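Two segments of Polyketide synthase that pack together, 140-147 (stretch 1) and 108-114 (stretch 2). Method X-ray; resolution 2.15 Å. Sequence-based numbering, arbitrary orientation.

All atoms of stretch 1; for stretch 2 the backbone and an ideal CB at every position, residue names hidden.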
# COMPACT_ATOMS: atom_id res chain seq x y z
N ASP A 140 4.08 -6.23 -12.08
CA ASP A 140 5.08 -7.09 -12.72
C ASP A 140 6.51 -6.65 -12.37
O ASP A 140 7.42 -7.48 -12.35
CB ASP A 140 4.92 -7.07 -14.27
CG ASP A 140 3.67 -7.80 -14.77
OD1 ASP A 140 3.08 -8.59 -14.00
OD2 ASP A 140 3.29 -7.57 -15.93
N HIS A 141 6.72 -5.35 -12.11
CA HIS A 141 8.07 -4.84 -11.76
C HIS A 141 8.64 -5.49 -10.49
O HIS A 141 9.85 -5.71 -10.40
CB HIS A 141 8.05 -3.32 -11.58
CG HIS A 141 9.38 -2.65 -11.72
ND1 HIS A 141 9.55 -1.35 -11.31
CD2 HIS A 141 10.54 -3.10 -12.24
CE1 HIS A 141 10.81 -1.04 -11.60
NE2 HIS A 141 11.43 -2.07 -12.18
N SER A 142 7.76 -5.83 -9.53
CA SER A 142 8.18 -6.43 -8.26
C SER A 142 8.79 -7.82 -8.46
O SER A 142 9.87 -8.09 -7.95
CB SER A 142 7.03 -6.47 -7.27
OG SER A 142 7.46 -7.12 -6.08
N GLU A 143 8.11 -8.68 -9.22
CA GLU A 143 8.62 -10.01 -9.50
C GLU A 143 9.91 -9.98 -10.33
O GLU A 143 10.72 -10.89 -10.21
CB GLU A 143 7.54 -10.91 -10.12
CG GLU A 143 6.47 -11.28 -9.08
CD GLU A 143 7.00 -12.09 -7.91
OE1 GLU A 143 7.51 -13.21 -8.14
OE2 GLU A 143 6.94 -11.59 -6.76
N ILE A 144 10.12 -8.89 -11.11
CA ILE A 144 11.36 -8.68 -11.86
C ILE A 144 12.50 -8.29 -10.90
O ILE A 144 13.60 -8.82 -11.02
CB ILE A 144 11.14 -7.67 -13.04
CG1 ILE A 144 10.57 -8.43 -14.27
CG2 ILE A 144 12.43 -6.92 -13.43
CD1 ILE A 144 9.74 -7.62 -15.23
N LEU A 145 12.24 -7.39 -9.94
CA LEU A 145 13.27 -6.88 -9.01
C LEU A 145 13.63 -7.77 -7.82
O LEU A 145 14.77 -7.71 -7.36
CB LEU A 145 12.88 -5.49 -8.46
CG LEU A 145 12.70 -4.34 -9.46
CD1 LEU A 145 12.10 -3.13 -8.75
CD2 LEU A 145 14.01 -3.98 -10.17
N PHE A 146 12.66 -8.52 -7.28
CA PHE A 146 12.83 -9.29 -6.04
C PHE A 146 12.60 -10.78 -6.14
O PHE A 146 11.71 -11.23 -6.86
CB PHE A 146 11.87 -8.73 -4.97
CG PHE A 146 11.92 -7.23 -4.80
CD1 PHE A 146 12.98 -6.63 -4.12
CD2 PHE A 146 10.89 -6.43 -5.28
CE1 PHE A 146 13.03 -5.24 -3.97
CE2 PHE A 146 10.93 -5.05 -5.11
CZ PHE A 146 12.01 -4.46 -4.46
N ASP A 147 13.35 -11.54 -5.32
CA ASP A 147 13.23 -12.99 -5.23
C ASP A 147 12.15 -13.38 -4.24
O ASP A 147 11.41 -14.33 -4.48
CB ASP A 147 14.55 -13.59 -4.69
CG ASP A 147 15.64 -13.91 -5.70
OD1 ASP A 147 16.79 -14.16 -5.26
OD2 ASP A 147 15.33 -13.97 -6.92
N UNK A 108 18.78 3.80 -10.46
CA UNK A 108 17.76 2.76 -10.65
C UNK A 108 16.94 2.52 -9.39
O UNK A 108 17.48 2.54 -8.27
CB UNK A 108 18.42 1.45 -11.09
N UNK A 109 15.62 2.32 -9.57
CA UNK A 109 14.69 2.07 -8.46
C UNK A 109 15.11 0.81 -7.67
O UNK A 109 14.96 0.78 -6.44
CB UNK A 109 13.26 1.91 -8.99
N UNK A 110 15.71 -0.18 -8.37
CA UNK A 110 16.24 -1.40 -7.77
C UNK A 110 17.23 -1.04 -6.64
O UNK A 110 17.25 -1.70 -5.59
CB UNK A 110 16.92 -2.27 -8.83
N UNK A 111 18.04 0.02 -6.87
CA UNK A 111 19.05 0.53 -5.95
C UNK A 111 18.44 1.25 -4.76
O UNK A 111 18.97 1.10 -3.67
CB UNK A 111 20.00 1.47 -6.69
N UNK A 112 17.32 2.00 -4.97
CA UNK A 112 16.60 2.70 -3.90
C UNK A 112 16.01 1.69 -2.90
O UNK A 112 16.12 1.89 -1.70
CB UNK A 112 15.49 3.58 -4.49
N UNK A 113 15.42 0.58 -3.41
CA UNK A 113 14.89 -0.48 -2.56
C UNK A 113 16.02 -1.13 -1.74
O UNK A 113 15.86 -1.26 -0.53
CB UNK A 113 14.17 -1.53 -3.41
N UNK A 114 17.15 -1.50 -2.39
CA UNK A 114 18.31 -2.12 -1.71
C UNK A 114 18.89 -1.18 -0.64
O UNK A 114 19.29 -1.64 0.44
CB UNK A 114 19.39 -2.48 -2.73

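Position 108 comes right before a helix, and its ideal CB has no atom of stretch 1 within 5.5 Å. Its phi of -58° and psi of 140° suit proline as well as the small polar residues common at an N-cap. The residue is Pro 108, whose carbonyl O accepts a hydrogen bond from the backbone N of 111, N to O 2.9 Å.

At 109 the CA-to-CB bond points toward stretch 1, and the ideal CB lies 4.6 Å from His 141 CE1 and 5.2 Å from Leu 145 CD1. An imidazole carbon and a leucine methyl favour an apolar group of moderate size, so valine, isoleucine, leucine or methionine would all be reasonable. The deposited residue is Ile 109. Its CG2 methyl approaches both neighbours, 4.3 Å from His 141 CE1 and 4.4 Å from Leu 145 CD1, whereas CG1 and CD1 lead away from stretch 1.

Position 110 lies closest to Leu 145: the backbones come near each other here, with Leu 145 CA 6.4 Å from the CA of 110. The CA-to-CB bond points sideways, yet the ideal CB is already 3.6 Å from Leu 145 CD2. A small residue, alanine, glycine or serine, fits most simply; a longer one would have to turn aside from that methyl. Ala 110 is found, its CB 3.7 Å from Leu 145 CD2, an apolar contact.

Positions 111 and 112 are out of reach of stretch 1, which offers neither a partner nor a barrier. Helical backbone angles admit many residues at both; they are Asp 111 and Ile 112.

At 113 the CA-to-CB bond again points toward stretch 1, and the ideal CB is 3.8 Å from Phe 146 CZ, with Leu 145 CD1 farther off to one side, 5.9 Å from the ideal CB. This apolar, partly aromatic setting would suit leucine, methionine, phenylalanine or tyrosine, a flat ring being able to lie across the tip of the phenylalanine. Tyr 113, with chi1 at -80° (m), supplies such a ring. The edge of Phe 146 meets its face, the planes at 82° and the ring centroids 5.2 Å apart; Phe 146 CZ lies 3.5 Å from Tyr 113 CG. Leu 145 CD1 adds a contact of 4.3 Å to Tyr 113 CD1. The hydroxyl is hydrogen-bonded elsewhere in the structure.

At 114 the CA-to-CB bond points sideways, with nothing of stretch 1 within 5.5 Å of the ideal CB, so many helix-compatible residues would do. It is Ala 114, whose N donates to Ala 110 O at 3.2 Å.

Stretch 2 108-114: PIADIYA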
# COMPACT_ATOMS: atom_id res chain seq x y z
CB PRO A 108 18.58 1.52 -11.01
CG PRO A 108 19.87 2.05 -11.56
CD PRO A 108 20.13 3.29 -10.78
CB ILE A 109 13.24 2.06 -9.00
CG1 ILE A 109 12.75 3.48 -9.44
CG2 ILE A 109 12.23 1.24 -8.20
CD1 ILE A 109 12.63 4.55 -8.48
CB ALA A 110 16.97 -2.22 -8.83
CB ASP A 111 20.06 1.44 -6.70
CG ASP A 111 20.96 0.71 -7.67
OD1 ASP A 111 20.83 -0.52 -7.81
OD2 ASP A 111 21.82 1.38 -8.28
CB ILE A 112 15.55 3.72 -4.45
CG1 ILE A 112 16.16 4.65 -5.52
CG2 ILE A 112 14.89 4.52 -3.34
CD1 ILE A 112 17.37 5.58 -5.04
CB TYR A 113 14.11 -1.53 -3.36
CG TYR A 113 12.69 -1.11 -3.69
CD1 TYR A 113 12.29 -0.90 -5.02
CD2 TYR A 113 11.73 -0.97 -2.69
CE1 TYR A 113 10.96 -0.57 -5.33
CE2 TYR A 113 10.41 -0.62 -2.99
CZ TYR A 113 10.03 -0.43 -4.31
OH TYR A 113 8.74 -0.06 -4.59
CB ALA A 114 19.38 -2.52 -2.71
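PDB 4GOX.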